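Side-chain contacts in ribonucleoside-diphosphate reductase small chain 2 (Saccharomyces cerevisiae, PDB 1JK0), which provides deoxyribonucleotides for DNA synthesis as part of ribonucleotide reductase and is required for folding of the RNR2 small chain and its assembly with the large subunits: residues A161-I164 with E165-S169; I188-A191 with G192-A195; Q78-Y81 with I82-L86. All coordinates share one frame; numbering follows the deposited sequence.

Contact 1: A161-I164 with E165-S169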
ATOM      1  N   ALA B 161     -16.622  -5.436  20.394  1.00 71.28           N
ATOM      2  CA  ALA B 161     -16.411  -6.459  19.391  1.00 70.51           C
ATOM      3  C   ALA B 161     -17.732  -7.023  18.873  1.00 70.63           C
ATOM      4  O   ALA B 161     -17.813  -7.459  17.721  1.00 70.57           O
ATOM      5  CB  ALA B 161     -15.547  -7.577  19.967  1.00 70.29           C
ATOM      6  N   ALA B 162     -18.763  -7.011  19.718  1.00 70.82           N
ATOM      7  CA  ALA B 162     -20.074  -7.545  19.334  1.00 70.21           C
ATOM      8  C   ALA B 162     -20.761  -6.628  18.338  1.00 69.89           C
ATOM      9  O   ALA B 162     -21.405  -7.095  17.393  1.00 69.27           O
ATOM     10  CB  ALA B 162     -20.956  -7.725  20.563  1.00 70.54           C
ATOM     11  N   PHE B 163     -20.622  -5.325  18.564  1.00 69.24           N
ATOM     12  CA  PHE B 163     -21.209  -4.322  17.689  1.00 68.66           C
ATOM     13  C   PHE B 163     -20.689  -4.542  16.269  1.00 68.25           C
ATOM     14  O   PHE B 163     -21.470  -4.673  15.330  1.00 68.36           O
ATOM     15  CB  PHE B 163     -20.847  -2.927  18.203  1.00 68.39           C
ATOM     16  CG  PHE B 163     -21.324  -1.806  17.324  1.00 67.71           C
ATOM     17  CD1 PHE B 163     -20.482  -1.246  16.368  1.00 67.39           C
ATOM     18  CD2 PHE B 163     -22.603  -1.293  17.470  1.00 66.67           C
ATOM     19  CE1 PHE B 163     -20.906  -0.190  15.575  1.00 66.50           C
ATOM     20  CE2 PHE B 163     -23.037  -0.240  16.684  1.00 66.83           C
ATOM     21  CZ  PHE B 163     -22.184   0.315  15.734  1.00 67.34           C
ATOM     22  N   ILE B 164     -19.371  -4.599  16.116  1.00 67.51           N
ATOM     23  CA  ILE B 164     -18.790  -4.829  14.801  1.00 67.56           C
ATOM     24  C   ILE B 164     -19.234  -6.206  14.298  1.00 68.04           C
ATOM     25  O   ILE B 164     -19.265  -6.463  13.094  1.00 69.03           O
ATOM     26  CB  ILE B 164     -17.242  -4.761  14.848  1.00 66.38           C
ATOM     27  CG1 ILE B 164     -16.807  -3.365  15.294  1.00 66.06           C
ATOM     28  CG2 ILE B 164     -16.657  -5.082  13.483  1.00 65.49           C
ATOM     29  CD1 ILE B 164     -15.296  -3.182  15.386  1.00 67.43           C
ATOM     30  N   GLU B 165     -19.587  -7.089  15.227  1.00 68.14           N
ATOM     31  CA  GLU B 165     -20.031  -8.435  14.871  1.00 67.65           C
ATOM     32  C   GLU B 165     -21.488  -8.415  14.423  1.00 67.18           C
ATOM     33  O   GLU B 165     -21.972  -9.361  13.801  1.00 67.09           O
ATOM     34  CB  GLU B 165     -19.895  -9.371  16.071  1.00 68.03           C
ATOM     35  CG  GLU B 165     -20.329 -10.795  15.781  1.00 68.94           C
ATOM     36  CD  GLU B 165     -19.437 -11.465  14.757  1.00 69.85           C
ATOM     37  OE1 GLU B 165     -19.972 -12.099  13.821  1.00 69.41           O
ATOM     38  OE2 GLU B 165     -18.198 -11.362  14.895  1.00 70.12           O
ATOM     39  N   ARG B 166     -22.174  -7.319  14.729  1.00 66.30           N
ATOM     40  CA  ARG B 166     -23.587  -7.169  14.401  1.00 65.54           C
ATOM     41  C   ARG B 166     -23.879  -6.586  13.014  1.00 64.18           C
ATOM     42  O   ARG B 166     -24.540  -7.225  12.192  1.00 63.27           O
ATOM     43  CB  ARG B 166     -24.263  -6.311  15.482  1.00 66.43           C
ATOM     44  CG  ARG B 166     -25.784  -6.405  15.529  1.00 67.18           C
ATOM     45  CD  ARG B 166     -26.402  -5.442  16.553  1.00 68.36           C
ATOM     46  NE  ARG B 166     -25.977  -5.705  17.928  1.00 69.72           N
ATOM     47  CZ  ARG B 166     -24.954  -5.109  18.536  1.00 70.64           C
ATOM     48  NH1 ARG B 166     -24.231  -4.200  17.898  1.00 72.37           N
ATOM     49  NH2 ARG B 166     -24.653  -5.423  19.789  1.00 70.07           N
ATOM     50  N   TRP B 167     -23.384  -5.380  12.752  1.00 62.73           N
ATOM     51  CA  TRP B 167     -23.644  -4.729  11.475  1.00 61.33           C
ATOM     52  C   TRP B 167     -22.587  -4.900  10.379  1.00 60.65           C
ATOM     53  O   TRP B 167     -22.930  -4.943   9.199  1.00 61.03           O
ATOM     54  CB  TRP B 167     -23.891  -3.240  11.698  1.00 61.12           C
ATOM     55  CG  TRP B 167     -24.833  -2.922  12.832  1.00 62.13           C
ATOM     56  CD1 TRP B 167     -24.494  -2.670  14.126  1.00 62.57           C
ATOM     57  CD2 TRP B 167     -26.258  -2.764  12.753  1.00 61.77           C
ATOM     58  NE1 TRP B 167     -25.616  -2.353  14.859  1.00 62.60           N
ATOM     59  CE2 TRP B 167     -26.711  -2.403  14.040  1.00 61.56           C
ATOM     60  CE3 TRP B 167     -27.195  -2.889  11.719  1.00 61.70           C
ATOM     61  CZ2 TRP B 167     -28.055  -2.163  14.321  1.00 61.17           C
ATOM     62  CZ3 TRP B 167     -28.536  -2.649  12.001  1.00 60.88           C
ATOM     63  CH2 TRP B 167     -28.950  -2.289  13.293  1.00 61.31           C
ATOM     64  N   ILE B 168     -21.313  -5.002  10.754  1.00 59.48           N
ATOM     65  CA  ILE B 168     -20.237  -5.147   9.769  1.00 57.71           C
ATOM     66  C   ILE B 168     -19.858  -6.580   9.379  1.00 58.45           C
ATOM     67  O   ILE B 168     -19.873  -6.926   8.200  1.00 57.97           O
ATOM     68  CB  ILE B 168     -18.935  -4.463  10.246  1.00 55.77           C
ATOM     69  CG1 ILE B 168     -19.189  -2.994  10.562  1.00 52.49           C
ATOM     70  CG2 ILE B 168     -17.855  -4.610   9.184  1.00 53.70           C
ATOM     71  CD1 ILE B 168     -17.964  -2.300  11.105  1.00 53.70           C
ATOM     72  N   SER B 169     -19.493  -7.399  10.367  1.00 59.75           N
ATOM     73  CA  SER B 169     -19.069  -8.782  10.111  1.00 61.56           C
ATOM     74  C   SER B 169     -20.209  -9.700   9.681  1.00 62.29           C
ATOM     75  O   SER B 169     -20.041 -10.533   8.788  1.00 61.43           O
ATOM     76  CB  SER B 169     -18.385  -9.366  11.353  1.00 61.18           C
ATOM     77  OG  SER B 169     -17.238  -8.610  11.710  1.00 61.84           O
TER
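Phe163 and Trp167 make a local aromatic contact one turn apart near the C-terminal end of helix 155-166, with Arg166 beside them and a second apolar pair, Ile164 and Ile168, next to them along the chain. The CD1 atom of Trp167 lies over one face of the Phe163 ring, displaced toward its rim, 3.8 Å from Phe163 CE2. With the ring planes 59° apart, the pair is oblique, neither a parallel stack nor a T-shape. Phe163 reaches this place because its CG is anti to the backbone N (chi1 176°), which carries the ring past its own carbonyl toward the next turn. The Arg166 side chain crosses that of Phe163 at about a right angle: NH1 stands 3.4 Å from Phe163 CD2, and the edge of the guanidinium is turned to Phe163 CG. The charge of that group is answered elsewhere, by a salt bridge from NH1 to Glu249. In this ferritin-like helical bundle the aromatic side faces inward, where Phe163 and Trp167 pack on Ile246 of helix 240-258. Ile164 and Ile168 run side by side, pointing the same way, CG2 of the first 3.9 Å from CD1 of the second; Lys185 and Ala181 of helix 175-188 border this pair. The backbone changes its bonding here. Phe163 O accepts from two donors, Trp167 N at 3.3 Å and Arg166 N at 2.8 Å, the latter standing above the carbonyl plane. Ile164 O then receives Ser169 N at 2.9 Å and nearly straight (172°), an i to i+5 (pi-turn) bond. Ser169 OG adds a weak bond to the same oxygen; this serine, a known phosphorylation site, is unmodified in the model.

Contact 2: I188-A191 with G192-A195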
ATOM      1  N   ILE B 188     -17.906   7.968  16.656  1.00 53.41           N
ATOM      2  CA  ILE B 188     -18.629   7.880  17.914  1.00 53.56           C
ATOM      3  C   ILE B 188     -17.714   7.319  18.986  1.00 53.84           C
ATOM      4  O   ILE B 188     -17.236   8.051  19.847  1.00 52.52           O
ATOM      5  CB  ILE B 188     -19.872   6.964  17.808  1.00 54.09           C
ATOM      6  CG1 ILE B 188     -20.813   7.483  16.718  1.00 53.79           C
ATOM      7  CG2 ILE B 188     -20.599   6.922  19.152  1.00 53.02           C
ATOM      8  CD1 ILE B 188     -22.052   6.641  16.525  1.00 53.03           C
ATOM      9  N   PHE B 189     -17.456   6.018  18.907  1.00 55.48           N
ATOM     10  CA  PHE B 189     -16.620   5.330  19.878  1.00 57.51           C
ATOM     11  C   PHE B 189     -15.613   6.140  20.668  1.00 59.35           C
ATOM     12  O   PHE B 189     -15.987   6.856  21.597  1.00 62.39           O
ATOM     13  CB  PHE B 189     -15.920   4.143  19.239  1.00 57.89           C
ATOM     14  CG  PHE B 189     -16.721   2.892  19.311  1.00 59.64           C
ATOM     15  CD1 PHE B 189     -17.889   2.762  18.570  1.00 59.72           C
ATOM     16  CD2 PHE B 189     -16.358   1.871  20.183  1.00 61.17           C
ATOM     17  CE1 PHE B 189     -18.691   1.639  18.695  1.00 61.08           C
ATOM     18  CE2 PHE B 189     -17.155   0.738  20.320  1.00 62.25           C
ATOM     19  CZ  PHE B 189     -18.328   0.623  19.573  1.00 62.63           C
ATOM     20  N   GLN B 190     -14.340   6.047  20.318  1.00 58.58           N
ATOM     21  CA  GLN B 190     -13.326   6.752  21.089  1.00 58.47           C
ATOM     22  C   GLN B 190     -13.458   8.263  21.281  1.00 57.89           C
ATOM     23  O   GLN B 190     -12.496   8.921  21.670  1.00 56.62           O
ATOM     24  CB  GLN B 190     -11.959   6.417  20.523  1.00 59.82           C
ATOM     25  CG  GLN B 190     -11.652   4.948  20.594  1.00 60.92           C
ATOM     26  CD  GLN B 190     -10.336   4.627  19.959  1.00 62.90           C
ATOM     27  OE1 GLN B 190     -10.164   4.806  18.757  1.00 64.27           O
ATOM     28  NE2 GLN B 190      -9.383   4.158  20.761  1.00 64.60           N
ATOM     29  N   ALA B 191     -14.644   8.815  21.030  1.00 58.34           N
ATOM     30  CA  ALA B 191     -14.855  10.250  21.202  1.00 59.20           C
ATOM     31  C   ALA B 191     -14.541  10.618  22.648  1.00 60.21           C
ATOM     32  O   ALA B 191     -14.029  11.707  22.933  1.00 58.37           O
ATOM     33  CB  ALA B 191     -16.296  10.622  20.862  1.00 58.71           C
ATOM     34  N   GLY B 192     -14.855   9.693  23.552  1.00 61.62           N
ATOM     35  CA  GLY B 192     -14.587   9.910  24.959  1.00 63.99           C
ATOM     36  C   GLY B 192     -13.110  10.166  25.191  1.00 65.61           C
ATOM     37  O   GLY B 192     -12.739  11.124  25.864  1.00 65.86           O
ATOM     38  N   ASN B 193     -12.269   9.306  24.621  1.00 67.52           N
ATOM     39  CA  ASN B 193     -10.816   9.422  24.752  1.00 68.61           C
ATOM     40  C   ASN B 193     -10.349  10.844  24.470  1.00 68.84           C
ATOM     41  O   ASN B 193      -9.871  11.543  25.365  1.00 68.98           O
ATOM     42  CB  ASN B 193     -10.109   8.473  23.775  1.00 70.11           C
ATOM     43  CG  ASN B 193     -10.516   7.014  23.964  1.00 72.85           C
ATOM     44  OD1 ASN B 193     -11.709   6.686  24.034  1.00 73.64           O
ATOM     45  ND2 ASN B 193      -9.521   6.127  24.027  1.00 72.38           N
ATOM     46  N   TYR B 194     -10.497  11.269  23.218  1.00 68.83           N
ATOM     47  CA  TYR B 194     -10.078  12.604  22.802  1.00 69.38           C
ATOM     48  C   TYR B 194     -10.684  13.675  23.700  1.00 69.73           C
ATOM     49  O   TYR B 194      -9.999  14.609  24.117  1.00 70.08           O
ATOM     50  CB  TYR B 194     -10.489  12.855  21.351  1.00 68.73           C
ATOM     51  CG  TYR B 194     -10.226  11.683  20.435  1.00 68.48           C
ATOM     52  CD1 TYR B 194     -11.256  11.133  19.673  1.00 68.89           C
ATOM     53  CD2 TYR B 194      -8.955  11.116  20.333  1.00 67.42           C
ATOM     54  CE1 TYR B 194     -11.030  10.048  18.833  1.00 68.09           C
ATOM     55  CE2 TYR B 194      -8.719  10.024  19.494  1.00 67.27           C
ATOM     56  CZ  TYR B 194      -9.762   9.500  18.748  1.00 67.69           C
ATOM     57  OH  TYR B 194      -9.549   8.430  17.913  1.00 68.32           O
ATOM     58  N   ALA B 195     -11.974  13.537  23.990  1.00 69.96           N
ATOM     59  CA  ALA B 195     -12.668  14.492  24.838  1.00 69.31           C
ATOM     60  C   ALA B 195     -11.901  14.652  26.152  1.00 69.39           C
ATOM     61  O   ALA B 195     -11.760  15.761  26.677  1.00 68.82           O
ATOM     62  CB  ALA B 195     -14.083  14.004  25.105  1.00 68.23           C
TER
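The start of helix 191-200 is built here: Gln190, in the N-cap position, meets Asn193 and Tyr194 of the first turn. Its carbonyl does much of the work. Gln190 O sits over one face of the Tyr194 ring, near the CD1 and CE1 side, and also takes a weak bond from Tyr194 N at 3.5 Å. One residue later the pattern is firmer, with Ala195 N bonded to Ala191 O at 2.9 Å, the donor tilted 21° from the carbonyl plane. The side chains fold back toward the cap. In Asn193, CG is anti to the carbonyl carbon (chi1 -57°), which returns the amide along the turn until OD1 lies 3.5 Å from Gln190 CB. That is the closest meeting of the two side chains, packing rather than a hydrogen bond. The amides are turned steeply against each other, their planes 73° apart, and two donor nitrogens, Gln190 NE2 and Asn193 ND2, come within 3.8 Å. Gln190 stretches on beyond CG and crosses Tyr194 obliquely, bringing OE1 to 3.8 Å from Tyr194 OH. That hydroxyl has a weak hydrogen bond to Arg220 of helix 207-232. With an alanine in place of Tyr194, the Gln190 carbonyl would probably lose the ring that covers it and Arg220 its hydroxyl mate, leaving a gap beneath the cap. The side chain of Tyr194 is about 4 Å from that of Tyr131, a predicted active-site residue. Several helices close round this helix start: Tyr194 packs on Ile216 and Cys217 of helix 207-232, Asn193 on Ser89 of helix 78-89, Ala191 and Ala195 on Tyr277 of helix 277-288, and Phe189 on Ala250 and Tyr257 of helix 240-258.

Contact 3: Q78-Y81 with I82-L86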
ATOM      1  N   GLN B  78      -4.518   9.751  37.982  1.00 83.68           N
ATOM      2  CA  GLN B  78      -4.567  10.322  36.637  1.00 81.56           C
ATOM      3  C   GLN B  78      -3.540   9.614  35.766  1.00 81.37           C
ATOM      4  O   GLN B  78      -3.631   9.623  34.544  1.00 81.36           O
ATOM      5  CB  GLN B  78      -4.259  11.821  36.669  1.00 80.19           C
ATOM      6  CG  GLN B  78      -5.346  12.674  37.276  1.00 78.08           C
ATOM      7  CD  GLN B  78      -5.022  14.152  37.224  1.00 78.16           C
ATOM      8  OE1 GLN B  78      -3.945  14.584  37.638  1.00 77.65           O
ATOM      9  NE2 GLN B  78      -5.962  14.941  36.725  1.00 77.26           N
ATOM     10  N   LYS B  79      -2.549   9.012  36.411  1.00 81.53           N
ATOM     11  CA  LYS B  79      -1.505   8.278  35.711  1.00 81.79           C
ATOM     12  C   LYS B  79      -2.059   6.916  35.296  1.00 81.13           C
ATOM     13  O   LYS B  79      -1.670   6.348  34.274  1.00 80.85           O
ATOM     14  CB  LYS B  79      -0.302   8.081  36.631  1.00 83.24           C
ATOM     15  CG  LYS B  79       0.432   9.363  36.978  1.00 85.49           C
ATOM     16  CD  LYS B  79       1.466   9.127  38.079  1.00 87.35           C
ATOM     17  CE  LYS B  79       2.327  10.364  38.302  1.00 87.46           C
ATOM     18  NZ  LYS B  79       1.510  11.609  38.374  1.00 86.95           N
ATOM     19  N   THR B  80      -2.975   6.400  36.104  1.00 80.35           N
ATOM     20  CA  THR B  80      -3.588   5.111  35.835  1.00 78.84           C
ATOM     21  C   THR B  80      -4.537   5.248  34.643  1.00 78.31           C
ATOM     22  O   THR B  80      -4.657   4.337  33.821  1.00 78.98           O
ATOM     23  CB  THR B  80      -4.356   4.610  37.077  1.00 77.60           C
ATOM     24  OG1 THR B  80      -3.501   4.693  38.225  1.00 76.29           O
ATOM     25  CG2 THR B  80      -4.793   3.162  36.890  1.00 77.67           C
ATOM     26  N   TYR B  81      -5.196   6.400  34.549  1.00 76.97           N
ATOM     27  CA  TYR B  81      -6.132   6.679  33.465  1.00 75.56           C
ATOM     28  C   TYR B  81      -5.428   6.555  32.125  1.00 74.38           C
ATOM     29  O   TYR B  81      -5.666   5.623  31.356  1.00 73.41           O
ATOM     30  CB  TYR B  81      -6.685   8.096  33.607  1.00 76.20           C
ATOM     31  CG  TYR B  81      -7.685   8.466  32.539  1.00 76.98           C
ATOM     32  CD1 TYR B  81      -8.738   7.603  32.223  1.00 77.83           C
ATOM     33  CD2 TYR B  81      -7.602   9.682  31.865  1.00 76.71           C
ATOM     34  CE1 TYR B  81      -9.687   7.933  31.267  1.00 77.23           C
ATOM     35  CE2 TYR B  81      -8.549  10.028  30.902  1.00 77.56           C
ATOM     36  CZ  TYR B  81      -9.589   9.146  30.610  1.00 77.31           C
ATOM     37  OH  TYR B  81     -10.529   9.462  29.661  1.00 76.09           O
ATOM     38  N   ILE B  82      -4.567   7.527  31.858  1.00 73.03           N
ATOM     39  CA  ILE B  82      -3.781   7.571  30.641  1.00 71.73           C
ATOM     40  C   ILE B  82      -3.259   6.178  30.323  1.00 71.12           C
ATOM     41  O   ILE B  82      -3.192   5.785  29.165  1.00 72.20           O
ATOM     42  CB  ILE B  82      -2.603   8.536  30.817  1.00 71.22           C
ATOM     43  CG1 ILE B  82      -3.148   9.942  31.071  1.00 70.73           C
ATOM     44  CG2 ILE B  82      -1.693   8.493  29.604  1.00 71.01           C
ATOM     45  CD1 ILE B  82      -2.099  10.950  31.449  1.00 71.57           C
ATOM     46  N   GLY B  83      -2.896   5.437  31.365  1.00 70.53           N
ATOM     47  CA  GLY B  83      -2.390   4.090  31.178  1.00 69.14           C
ATOM     48  C   GLY B  83      -3.309   3.266  30.302  1.00 68.22           C
ATOM     49  O   GLY B  83      -2.896   2.798  29.245  1.00 68.23           O
ATOM     50  N   ASN B  84      -4.554   3.089  30.732  1.00 67.91           N
ATOM     51  CA  ASN B  84      -5.525   2.314  29.960  1.00 67.66           C
ATOM     52  C   ASN B  84      -5.818   2.997  28.620  1.00 66.75           C
ATOM     53  O   ASN B  84      -5.862   2.346  27.573  1.00 65.38           O
ATOM     54  CB  ASN B  84      -6.823   2.144  30.764  1.00 68.91           C
ATOM     55  CG  ASN B  84      -6.606   1.416  32.087  1.00 69.70           C
ATOM     56  OD1 ASN B  84      -6.231   0.236  32.115  1.00 69.73           O
ATOM     57  ND2 ASN B  84      -6.838   2.120  33.192  1.00 68.70           N
ATOM     58  N   LEU B  85      -6.012   4.317  28.670  1.00 66.51           N
ATOM     59  CA  LEU B  85      -6.286   5.146  27.490  1.00 64.90           C
ATOM     60  C   LEU B  85      -5.340   4.772  26.356  1.00 63.55           C
ATOM     61  O   LEU B  85      -5.763   4.581  25.216  1.00 64.26           O
ATOM     62  CB  LEU B  85      -6.097   6.623  27.847  1.00 65.44           C
ATOM     63  CG  LEU B  85      -6.514   7.711  26.857  1.00 66.58           C
ATOM     64  CD1 LEU B  85      -5.690   7.624  25.583  1.00 67.94           C
ATOM     65  CD2 LEU B  85      -7.991   7.564  26.560  1.00 67.56           C
ATOM     66  N   LEU B  86      -4.055   4.683  26.674  1.00 61.29           N
ATOM     67  CA  LEU B  86      -3.061   4.312  25.688  1.00 59.83           C
ATOM     68  C   LEU B  86      -3.193   2.823  25.440  1.00 58.92           C
ATOM     69  O   LEU B  86      -3.333   2.388  24.305  1.00 58.32           O
ATOM     70  CB  LEU B  86      -1.646   4.626  26.189  1.00 59.12           C
ATOM     71  CG  LEU B  86      -1.350   6.065  26.627  1.00 58.65           C
ATOM     72  CD1 LEU B  86       0.139   6.218  26.920  1.00 57.16           C
ATOM     73  CD2 LEU B  86      -1.788   7.033  25.545  1.00 58.30           C
TER
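Tyr81 holds its CG anti to the backbone N (chi1 -179°), which swings the ring to the carbonyl side and along the helix toward Leu85, whereas Asn84, with CG beside its own backbone N (chi1 -60°), turns its amide back toward Thr80. The meeting of Tyr81 and Leu85 is loose at the side chains: Tyr81 OH is 4.4 Å from Leu85 CD2. Their backbones are joined more firmly, since Leu85 N gives a nearly straight bond (174°) to Tyr81 O at 3.0 Å, lying in the carbonyl plane. The phenol itself is tied outside the helix, its OH hydrogen-bonded to Ser196 OG of helix 191-200, whose Met197 and Leu200 side chains touch those of Tyr81 and Ile82 respectively. Asn84 comes near Thr80 in two ways. Its backbone N forms a weak bond to Thr80 O at 3.3 Å, and ND2 stands 3.2 Å from that same oxygen at an angle too poor for a hydrogen bond, so the amide brings its nitrogen close to the carbonyl oxygen without bonding to it. On another side of the helix, Ile82 sets CG1 3.5 Å from Gln78 O, an aliphatic branch laid against a carbonyl of the preceding turn. The polar ends at the first turn look back along the chain: Gln78 OE1 takes a hydrogen bond from Thr75 N, and Lys79 NZ holds the carbonyls of Leu74 and Phe71. The i to i+4 backbone bonds are those of an ordinary alpha-helix, and Ile82 and Leu85 belong to its buried side in the helical bundle of the ferritin-like small-chain family, where the side chain of Leu85 comes to about 5 Å from that of Tyr131, the predicted active-site residue.

Contact 2 is the buried one of the three; contacts 1 and 3 are partly buried, contact 1 with more exposed residues than contact 3. Contact 2 also touches both others: Phe163 CD1 meets Phe189 CE1 at 4.1 Å, and Leu85 packs on Asn193, whereas contacts 1 and 3 stay about 15 Å apart at their nearest atoms. Helix 240-258 backs contacts 1 and 2, and helix 191-200 lies against contact 3. Chemistry follows place. Contact 1 pairs aromatic and aliphatic side chains near a helix end, contact 2 lays amides and a ring round a helix start, and contact 3 is backbone bonding in the opening turns of helix 78-89, its polar ends served by residues outside.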